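PDB 2WAC: staphylococcal nuclease domain-containing protein 1 from Drosophila melanogaster, which cuts both DNA and RNA as an endonuclease, associates with the RNA-induced silencing complex, and binds peptides carrying symmetrically dimethylated arginine through its Tudor domain. Local coordinates for residues Y50-G55 against N97-L102; E115-L120 against P158-L163; E179-A184 against H210-K215. One frame throughout, in Å; residues are numbered along the deposited sequence.

Contact 1 (Y50-G55 against N97-L102)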
loop_
_atom_site.group_PDB
_atom_site.type_symbol
_atom_site.label_atom_id
_atom_site.label_comp_id
_atom_site.label_asym_id
_atom_site.label_seq_id
_atom_site.Cartn_x
_atom_site.Cartn_y
_atom_site.Cartn_z
ATOM N N TYR A 50 7.239 18.812 21.336
ATOM C CA TYR A 50 5.951 18.433 20.759
ATOM C C TYR A 50 5.513 17.048 21.238
ATOM O O TYR A 50 6.311 16.106 21.264
ATOM C CB TYR A 50 6.023 18.472 19.225
ATOM C CG TYR A 50 4.714 18.186 18.510
ATOM C CD1 TYR A 50 3.798 19.208 18.254
ATOM C CD2 TYR A 50 4.399 16.897 18.080
ATOM C CE1 TYR A 50 2.595 18.951 17.597
ATOM C CE2 TYR A 50 3.199 16.630 17.423
ATOM C CZ TYR A 50 2.303 17.661 17.183
ATOM O OH TYR A 50 1.117 17.404 16.534
ATOM N N THR A 51 4.246 16.945 21.631
ATOM C CA THR A 51 3.600 15.658 21.870
ATOM C C THR A 51 2.247 15.658 21.144
ATOM O O THR A 51 1.514 16.652 21.199
ATOM C CB THR A 51 3.469 15.318 23.389
ATOM O OG1 THR A 51 3.155 13.927 23.557
ATOM C CG2 THR A 51 2.410 16.170 24.073
ATOM N N PRO A 52 1.930 14.561 20.435
ATOM C CA PRO A 52 0.733 14.535 19.603
ATOM C C PRO A 52 -0.514 13.973 20.283
ATOM O O PRO A 52 -0.422 13.288 21.305
ATOM C CB PRO A 52 1.146 13.617 18.452
ATOM C CG PRO A 52 2.223 12.720 19.031
ATOM C CD PRO A 52 2.679 13.295 20.345
ATOM N N LYS A 53 -1.672 14.300 19.713
ATOM C CA LYS A 53 -2.910 13.578 19.975
ATOM C C LYS A 53 -3.068 12.576 18.842
ATOM O O LYS A 53 -2.552 12.804 17.746
ATOM C CB LYS A 53 -4.110 14.532 19.983
ATOM C CG LYS A 53 -4.116 15.551 21.116
ATOM C CD LYS A 53 -5.369 16.419 21.065
ATOM C CE LYS A 53 -5.356 17.476 22.155
ATOM N NZ LYS A 53 -6.591 18.318 22.124
ATOM N N ARG A 54 -3.778 11.482 19.093
ATOM C CA ARG A 54 -4.149 10.557 18.027
ATOM C C ARG A 54 -4.884 11.277 16.900
ATOM O O ARG A 54 -5.880 11.959 17.138
ATOM C CB ARG A 54 -5.013 9.421 18.579
ATOM C CG ARG A 54 -6.060 9.871 19.584
ATOM C CD ARG A 54 -6.529 8.713 20.449
ATOM N NE ARG A 54 -7.159 9.172 21.684
ATOM C CZ ARG A 54 -6.726 8.865 22.902
ATOM N NH1 ARG A 54 -5.657 8.096 23.055
ATOM N NH2 ARG A 54 -7.362 9.328 23.970
ATOM N N GLY A 55 -4.389 11.124 15.675
ATOM C CA GLY A 55 -5.007 11.770 14.516
ATOM C C GLY A 55 -4.272 12.976 13.959
ATOM O O GLY A 55 -4.553 13.410 12.840
ATOM N N ASN A 97 9.668 12.624 20.546
ATOM C CA ASN A 97 10.679 13.670 20.358
ATOM C C ASN A 97 11.229 13.756 18.924
ATOM O O ASN A 97 11.996 14.663 18.602
ATOM C CB ASN A 97 11.801 13.607 21.421
ATOM C CG ASN A 97 12.607 12.315 21.379
ATOM O OD1 ASN A 97 12.845 11.738 20.320
ATOM N ND2 ASN A 97 13.054 11.870 22.548
ATOM N N ARG A 98 10.816 12.816 18.073
ATOM C CA ARG A 98 11.133 12.851 16.642
ATOM C C ARG A 98 9.934 13.324 15.816
ATOM O O ARG A 98 9.902 13.175 14.589
ATOM C CB ARG A 98 11.622 11.482 16.162
ATOM C CG ARG A 98 13.010 11.118 16.662
ATOM C CD ARG A 98 13.428 9.734 16.207
ATOM N NE ARG A 98 13.785 9.692 14.787
ATOM C CZ ARG A 98 15.021 9.827 14.312
ATOM N NH1 ARG A 98 16.050 10.021 15.130
ATOM N NH2 ARG A 98 15.228 9.768 13.005
ATOM N N LEU A 99 8.950 13.895 16.507
ATOM C CA LEU A 99 7.781 14.484 15.866
ATOM C C LEU A 99 7.772 15.989 16.075
ATOM O O LEU A 99 8.170 16.480 17.133
ATOM C CB LEU A 99 6.487 13.872 16.414
ATOM C CG LEU A 99 6.341 12.345 16.416
ATOM C CD1 LEU A 99 5.034 11.928 17.065
ATOM C CD2 LEU A 99 6.446 11.762 15.016
ATOM N N ALA A 100 7.319 16.712 15.058
ATOM C CA ALA A 100 7.163 18.158 15.143
ATOM C C ALA A 100 5.858 18.573 14.480
ATOM O O ALA A 100 5.277 17.808 13.701
ATOM C CB ALA A 100 8.343 18.857 14.488
ATOM N N ALA A 101 5.391 19.778 14.799
ATOM C CA ALA A 101 4.231 20.346 14.126
ATOM C C ALA A 101 4.568 20.548 12.654
ATOM O O ALA A 101 5.616 21.110 12.317
ATOM C CB ALA A 101 3.823 21.663 14.773
ATOM N N LEU A 102 3.691 20.056 11.785
ATOM C CA LEU A 102 3.819 20.268 10.351
ATOM C C LEU A 102 3.312 21.670 10.019
ATOM O O LEU A 102 2.189 22.023 10.393
ATOM C CB LEU A 102 3.026 19.204 9.581
ATOM C CG LEU A 102 3.166 19.088 8.057
ATOM C CD1 LEU A 102 4.577 18.687 7.638
ATOM C CD2 LEU A 102 2.158 18.091 7.521
HETATM O O HOH W 1 9.022 16.660 20.005
#
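Tyr50 lays one face of its ring against the backbone of strand 99-101. Ala100 C stands 4.1 Å above the ring plane, over its centre, while Ala101 N sits on the same side nearer the rim. CG is anti to the backbone N (chi1 -176°), which swings the ring across the strand, so that it lies face-on over the peptide between Ala100 and Ala101. The two flanks of the ring find different neighbours: CD2 touches Leu99 CB at 4.0 Å, and CE1 touches Ala101 CB at 4.1 Å. Pro52 meets the same leucine further out along its side chain, its CG 3.5 Å from Leu99 CD1, with the proline ring and the leucine crossing at about a right angle. Leu99 reaches on to Ala60, Ala81 and Val83, and Pro52 to Val73 and Val76. No direct hydrogen bond joins the two segments; a water between them accepts from Tyr50 N at 3.1 Å and lies 3.0 Å from Leu99 O, which it can also bond. The loop leading into strand 57-61 thus packs on the short final strand of the same antiparallel sheet, whose residue Ala100 pairs with Ala59, as belongs to the SH3-like barrel of a Tudor domain.

Contact 2 (E115-L120 against P158-L163)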
loop_
_atom_site.group_PDB
_atom_site.type_symbol
_atom_site.label_atom_id
_atom_site.label_comp_id
_atom_site.label_asym_id
_atom_site.label_seq_id
_atom_site.Cartn_x
_atom_site.Cartn_y
_atom_site.Cartn_z
ATOM N N GLU A 115 -4.117 3.575 -0.080
ATOM C CA GLU A 115 -4.199 2.142 0.197
ATOM C C GLU A 115 -5.342 1.462 -0.560
ATOM O O GLU A 115 -6.443 2.005 -0.662
ATOM C CB GLU A 115 -4.337 1.883 1.700
ATOM C CG GLU A 115 -4.088 0.431 2.098
ATOM C CD GLU A 115 -4.124 0.199 3.600
ATOM O OE1 GLU A 115 -4.494 1.126 4.357
ATOM O OE2 GLU A 115 -3.784 -0.926 4.021
ATOM N N TYR A 116 -5.059 0.269 -1.081
ATOM C CA TYR A 116 -6.050 -0.561 -1.764
ATOM C C TYR A 116 -5.948 -1.999 -1.285
ATOM O O TYR A 116 -4.893 -2.424 -0.814
ATOM C CB TYR A 116 -5.826 -0.545 -3.278
ATOM C CG TYR A 116 -5.876 0.823 -3.906
ATOM C CD1 TYR A 116 -7.087 1.368 -4.333
ATOM C CD2 TYR A 116 -4.712 1.575 -4.079
ATOM C CE1 TYR A 116 -7.140 2.628 -4.912
ATOM C CE2 TYR A 116 -4.756 2.841 -4.656
ATOM C CZ TYR A 116 -5.973 3.357 -5.074
ATOM O OH TYR A 116 -6.030 4.605 -5.649
ATOM N N ALA A 117 -7.038 -2.746 -1.421
ATOM C CA ALA A 117 -7.006 -4.192 -1.236
ATOM C C ALA A 117 -6.830 -4.845 -2.602
ATOM O O ALA A 117 -7.510 -4.466 -3.559
ATOM C CB ALA A 117 -8.290 -4.673 -0.576
ATOM N N LEU A 118 -5.914 -5.809 -2.704
ATOM C CA LEU A 118 -5.751 -6.562 -3.949
ATOM C C LEU A 118 -7.012 -7.390 -4.177
ATOM O O LEU A 118 -7.353 -8.258 -3.369
ATOM C CB LEU A 118 -4.497 -7.446 -3.920
ATOM C CG LEU A 118 -4.045 -8.103 -5.235
ATOM C CD1 LEU A 118 -3.629 -7.069 -6.279
ATOM C CD2 LEU A 118 -2.910 -9.085 -4.979
ATOM N N ALA A 119 -7.703 -7.096 -5.275
ATOM C CA ALA A 119 -9.053 -7.607 -5.517
ATOM C C ALA A 119 -9.148 -9.131 -5.551
ATOM O O ALA A 119 -8.414 -9.791 -6.289
ATOM C CB ALA A 119 -9.629 -7.008 -6.796
ATOM N N LEU A 120 -10.048 -9.665 -4.723
ATOM C CA LEU A 120 -10.457 -11.080 -4.743
ATOM C C LEU A 120 -9.370 -12.104 -4.383
ATOM O O LEU A 120 -9.503 -13.290 -4.694
ATOM C CB LEU A 120 -11.107 -11.447 -6.090
ATOM C CG LEU A 120 -12.221 -10.577 -6.687
ATOM C CD1 LEU A 120 -12.624 -11.134 -8.040
ATOM C CD2 LEU A 120 -13.437 -10.481 -5.769
ATOM N N PRO A 158 -9.912 0.251 2.649
ATOM C CA PRO A 158 -9.346 0.323 1.294
ATOM C C PRO A 158 -10.226 -0.302 0.204
ATOM O O PRO A 158 -10.760 -1.397 0.386
ATOM C CB PRO A 158 -8.030 -0.453 1.424
ATOM C CG PRO A 158 -7.664 -0.325 2.853
ATOM C CD PRO A 158 -8.962 -0.367 3.596
ATOM N N ASN A 159 -10.377 0.408 -0.913
ATOM C CA ASN A 159 -11.149 -0.082 -2.057
ATOM C C ASN A 159 -10.465 -1.266 -2.740
ATOM O O ASN A 159 -9.238 -1.380 -2.710
ATOM C CB ASN A 159 -11.390 1.046 -3.070
ATOM C CG ASN A 159 -12.227 2.187 -2.501
ATOM O OD1 ASN A 159 -12.978 2.009 -1.543
ATOM N ND2 ASN A 159 -12.104 3.363 -3.104
ATOM N N LEU A 160 -11.263 -2.147 -3.342
ATOM C CA LEU A 160 -10.741 -3.288 -4.101
ATOM C C LEU A 160 -10.183 -2.829 -5.446
ATOM O O LEU A 160 -10.853 -2.105 -6.184
ATOM C CB LEU A 160 -11.837 -4.344 -4.320
ATOM C CG LEU A 160 -12.063 -5.465 -3.296
ATOM C CD1 LEU A 160 -12.337 -4.944 -1.887
ATOM C CD2 LEU A 160 -13.201 -6.373 -3.757
ATOM N N ALA A 161 -8.957 -3.250 -5.755
ATOM C CA ALA A 161 -8.300 -2.858 -6.998
ATOM C C ALA A 161 -7.530 -4.004 -7.647
ATOM O O ALA A 161 -6.917 -4.819 -6.956
ATOM C CB ALA A 161 -7.371 -1.668 -6.755
ATOM N N THR A 162 -7.572 -4.063 -8.976
ATOM C CA THR A 162 -6.678 -4.947 -9.720
ATOM C C THR A 162 -5.443 -4.173 -10.169
ATOM O O THR A 162 -5.482 -2.948 -10.312
ATOM C CB THR A 162 -7.356 -5.595 -10.955
ATOM O OG1 THR A 162 -7.944 -4.580 -11.780
ATOM C CG2 THR A 162 -8.425 -6.599 -10.525
ATOM N N LEU A 163 -4.349 -4.901 -10.377
ATOM C CA LEU A 163 -3.115 -4.336 -10.909
ATOM C C LEU A 163 -2.705 -5.098 -12.158
ATOM O O LEU A 163 -2.758 -6.329 -12.191
ATOM C CB LEU A 163 -1.989 -4.375 -9.867
ATOM C CG LEU A 163 -2.150 -3.552 -8.585
ATOM C CD1 LEU A 163 -0.945 -3.764 -7.677
ATOM C CD2 LEU A 163 -2.347 -2.066 -8.881
HETATM O O HOH W 2 -8.788 2.907 -1.521
#
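The Tyr116 ring turns an edge to the partner strand: Asn159 O lies in the ring plane, 3.8 Å from CD1, and the methyl of Ala161 approaches the same carbon obliquely at 3.9 Å. Beyond these segments the ring also touches Leu148 of strand 145-152. The other flat group, the carboxylate of Glu115, ends an extended chain that runs side by side with Pro158, with CD 3.7 Å from Pro158 CG; its OE2 is hydrogen-bonded to Thr17 OG1, which fixes the polar end while the carbons rest on the proline.

Between the backbones the pairing is parallel, with 67° between the directions of the short strand segments. Ala117 turns both its N and its O to the one partner strand, N donating to Asn159 O and O accepting from Ala161 N. Ala161 N lies 2.9 Å from Ala117 O, nearly along the C=O axis (C=O...N 173°). Ala119 N then reaches Ala161 O, also at 2.9 Å, from 44° out of the carbonyl plane. At the other end Glu115 O and Asn159 N are too far apart to bond directly, and a water fills in, donating to Glu115 O at 2.7 Å and accepting from Asn159 N at 3.0 Å.

Apolar side chains complete the contact. Ala119 CB packs on Thr162 CG2 at 3.9 Å and also meets Leu160, while Thr162 OG1 is held by Glu151. Leu118 and Leu163 come together loosely and share Phe18 of strand 17-22. Parallel pairing of the third and fifth strands, in a five-stranded sheet whose first and last members also pair, is the signature of the OB-fold barrel of staphylococcal nuclease-like domains.

Contact 3 (E179-A184 against H210-K215)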
loop_
_atom_site.group_PDB
_atom_site.type_symbol
_atom_site.label_atom_id
_atom_site.label_comp_id
_atom_site.label_asym_id
_atom_site.label_seq_id
_atom_site.Cartn_x
_atom_site.Cartn_y
_atom_site.Cartn_z
ATOM N N GLU A 179 -0.817 -19.381 -10.309
ATOM C CA GLU A 179 0.428 -20.003 -9.850
ATOM C C GLU A 179 0.252 -20.823 -8.568
ATOM O O GLU A 179 1.199 -21.460 -8.097
ATOM C CB GLU A 179 1.514 -18.945 -9.647
ATOM C CG GLU A 179 2.104 -18.403 -10.944
ATOM C CD GLU A 179 2.916 -17.135 -10.746
ATOM O OE1 GLU A 179 2.822 -16.510 -9.666
ATOM O OE2 GLU A 179 3.646 -16.755 -11.684
ATOM N N GLY A 180 -0.957 -20.800 -8.009
ATOM C CA GLY A 180 -1.284 -21.576 -6.812
ATOM C C GLY A 180 -0.652 -21.049 -5.538
ATOM O O GLY A 180 -0.349 -21.819 -4.628
ATOM N N LEU A 181 -0.469 -19.734 -5.468
ATOM C CA LEU A 181 0.174 -19.096 -4.318
ATOM C C LEU A 181 -0.836 -18.494 -3.345
ATOM O O LEU A 181 -0.554 -18.353 -2.153
ATOM C CB LEU A 181 1.171 -18.027 -4.781
ATOM C CG LEU A 181 2.314 -18.487 -5.693
ATOM C CD1 LEU A 181 3.026 -17.286 -6.298
ATOM C CD2 LEU A 181 3.306 -19.390 -4.950
ATOM N N VAL A 182 -2.007 -18.136 -3.867
ATOM C CA VAL A 182 -3.098 -17.586 -3.060
ATOM C C VAL A 182 -4.434 -18.232 -3.422
ATOM O O VAL A 182 -4.541 -18.957 -4.416
ATOM C CB VAL A 182 -3.225 -16.039 -3.209
ATOM C CG1 VAL A 182 -2.029 -15.318 -2.590
ATOM C CG2 VAL A 182 -3.421 -15.638 -4.668
ATOM N N LEU A 183 -5.449 -17.957 -2.608
ATOM C CA LEU A 183 -6.805 -18.423 -2.867
ATOM C C LEU A 183 -7.630 -17.342 -3.559
ATOM O O LEU A 183 -7.385 -16.146 -3.378
ATOM C CB LEU A 183 -7.485 -18.865 -1.564
ATOM C CG LEU A 183 -6.823 -19.988 -0.750
ATOM C CD1 LEU A 183 -7.450 -20.094 0.634
ATOM C CD2 LEU A 183 -6.900 -21.329 -1.476
ATOM N N ALA A 184 -8.588 -17.776 -4.372
ATOM C CA ALA A 184 -9.550 -16.875 -4.992
ATOM C C ALA A 184 -10.699 -16.639 -4.022
ATOM O O ALA A 184 -11.155 -17.571 -3.353
ATOM C CB ALA A 184 -10.067 -17.466 -6.294
ATOM N N HIS A 210 -1.580 -29.168 -9.829
ATOM C CA HIS A 210 -0.898 -29.440 -8.554
ATOM C C HIS A 210 0.212 -28.435 -8.240
ATOM O O HIS A 210 1.318 -28.813 -7.842
ATOM C CB HIS A 210 -0.379 -30.887 -8.497
ATOM C CG HIS A 210 -1.451 -31.901 -8.250
ATOM N ND1 HIS A 210 -1.590 -32.561 -7.047
ATOM C CD2 HIS A 210 -2.448 -32.355 -9.045
ATOM C CE1 HIS A 210 -2.619 -33.386 -7.117
ATOM N NE2 HIS A 210 -3.158 -33.280 -8.318
ATOM N N LEU A 211 -0.100 -27.151 -8.419
ATOM C CA LEU A 211 0.876 -26.083 -8.200
ATOM C C LEU A 211 0.907 -25.567 -6.769
ATOM O O LEU A 211 -0.133 -25.311 -6.163
ATOM C CB LEU A 211 0.657 -24.919 -9.174
ATOM C CG LEU A 211 0.895 -25.201 -10.662
ATOM C CD1 LEU A 211 0.860 -23.901 -11.456
ATOM C CD2 LEU A 211 2.234 -25.914 -10.877
ATOM N N ALA A 212 2.126 -25.423 -6.252
ATOM C CA ALA A 212 2.408 -24.806 -4.950
ATOM C C ALA A 212 1.553 -25.332 -3.794
ATOM O O ALA A 212 1.781 -26.447 -3.321
ATOM C CB ALA A 212 2.346 -23.275 -5.052
ATOM N N ILE A 213 0.575 -24.539 -3.347
ATOM C CA ILE A 213 -0.285 -24.929 -2.218
ATOM C C ILE A 213 -1.171 -26.133 -2.548
ATOM O O ILE A 213 -1.673 -26.804 -1.644
ATOM C CB ILE A 213 -1.150 -23.746 -1.666
ATOM C CG1 ILE A 213 -2.298 -23.390 -2.627
ATOM C CG2 ILE A 213 -0.267 -22.536 -1.323
ATOM C CD1 ILE A 213 -3.276 -22.340 -2.099
ATOM N N TRP A 214 -1.350 -26.405 -3.840
ATOM C CA TRP A 214 -2.161 -27.536 -4.294
ATOM C C TRP A 214 -1.320 -28.781 -4.606
ATOM O O TRP A 214 -1.800 -29.706 -5.268
ATOM C CB TRP A 214 -2.989 -27.147 -5.526
ATOM C CG TRP A 214 -3.781 -25.884 -5.365
ATOM C CD1 TRP A 214 -3.496 -24.664 -5.911
ATOM C CD2 TRP A 214 -4.987 -25.714 -4.610
ATOM N NE1 TRP A 214 -4.450 -23.746 -5.545
ATOM C CE2 TRP A 214 -5.376 -24.363 -4.745
ATOM C CE3 TRP A 214 -5.778 -26.573 -3.831
ATOM C CZ2 TRP A 214 -6.522 -23.846 -4.129
ATOM C CZ3 TRP A 214 -6.920 -26.059 -3.221
ATOM C CH2 TRP A 214 -7.280 -24.706 -3.376
ATOM N N LYS A 215 -0.078 -28.809 -4.123
ATOM C CA LYS A 215 0.848 -29.908 -4.418
ATOM C C LYS A 215 0.302 -31.291 -4.042
ATOM O O LYS A 215 0.418 -32.234 -4.826
ATOM C CB LYS A 215 2.217 -29.673 -3.764
ATOM C CG LYS A 215 3.307 -30.622 -4.254
ATOM C CD LYS A 215 4.649 -30.345 -3.598
ATOM C CE LYS A 215 5.673 -31.395 -4.004
ATOM N NZ LYS A 215 7.008 -31.144 -3.396
HETATM O O HOH W 3 -4.625 -20.964 -6.471
#
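Both segments leave a helix through a Schellman motif, at Gly180 (phi 72°) and at His210, and the two chains are then tied by one bond, Ile213 N to Gly180 O, 3.1 Å long, nearly straight (168°) and lying in the carbonyl plane. That carbonyl is enclosed by side chains as well: Ile213 CG1 comes within 3.2 Å of Gly180 O, and the Ala212 methyl presses on it too. With Leu211 O and the indole so near, the turn suits a residue that has no side chain.

Trp214 offers the edge of its ring to the glycine, CD1 lying 3.9 Å from Gly180 CA. A water in the indole plane accepts from Trp214 NE1 at 2.9 Å and donates to Val182 O, linking the residue just before strand 183-184 to the tail. Ile213 has CG1 in the crowded position between backbone N and carbonyl carbon (chi1 73°); CG1 thereby rests over one face of the Trp214 ring, toward its rim. Leu183 crosses both obliquely, its CD2 3.7 Å from Trp214 CZ2 and 3.8 Å from Ile213 CD1. On the other flank Leu181 CD2 meets Ala212 CB.

Within the tail, Trp214 N bonds back to Leu211 O, and His210 ND1 donates to Lys215 O. Gln203 and Ala206 of helix 193-208 touch the indole, while Ala136 and Glu132 of helix 127-141 meet Leu181. The C-terminal turn, folded back from the last helix, is held by one hydrogen bond, a bridging water and apolar packing on the helix-to-strand turn of the staphylococcal nuclease-like domain.

The three contacts follow one another along the chain and divide between its two lobes. Contact 1 belongs to the Tudor barrel; residues 62-90, the region involved in dimethylarginine binding, lie in the sequence between its two segments. Contacts 2 and 3 belong to the nuclease-like lobe, with the centre of contact 1 about 31 Å from that of contact 2 and about 45 Å from that of contact 3. Contacts 2 and 3 are closer, about 20 Å between centres and about 4 Å between nearest atoms, without touching. Strand 121-122 pairs with strand 183-184 and so joins their neighbourhoods, while Tyr199 of helix 193-208 touches Leu120 and Thr162 in one and Ala184 in the other.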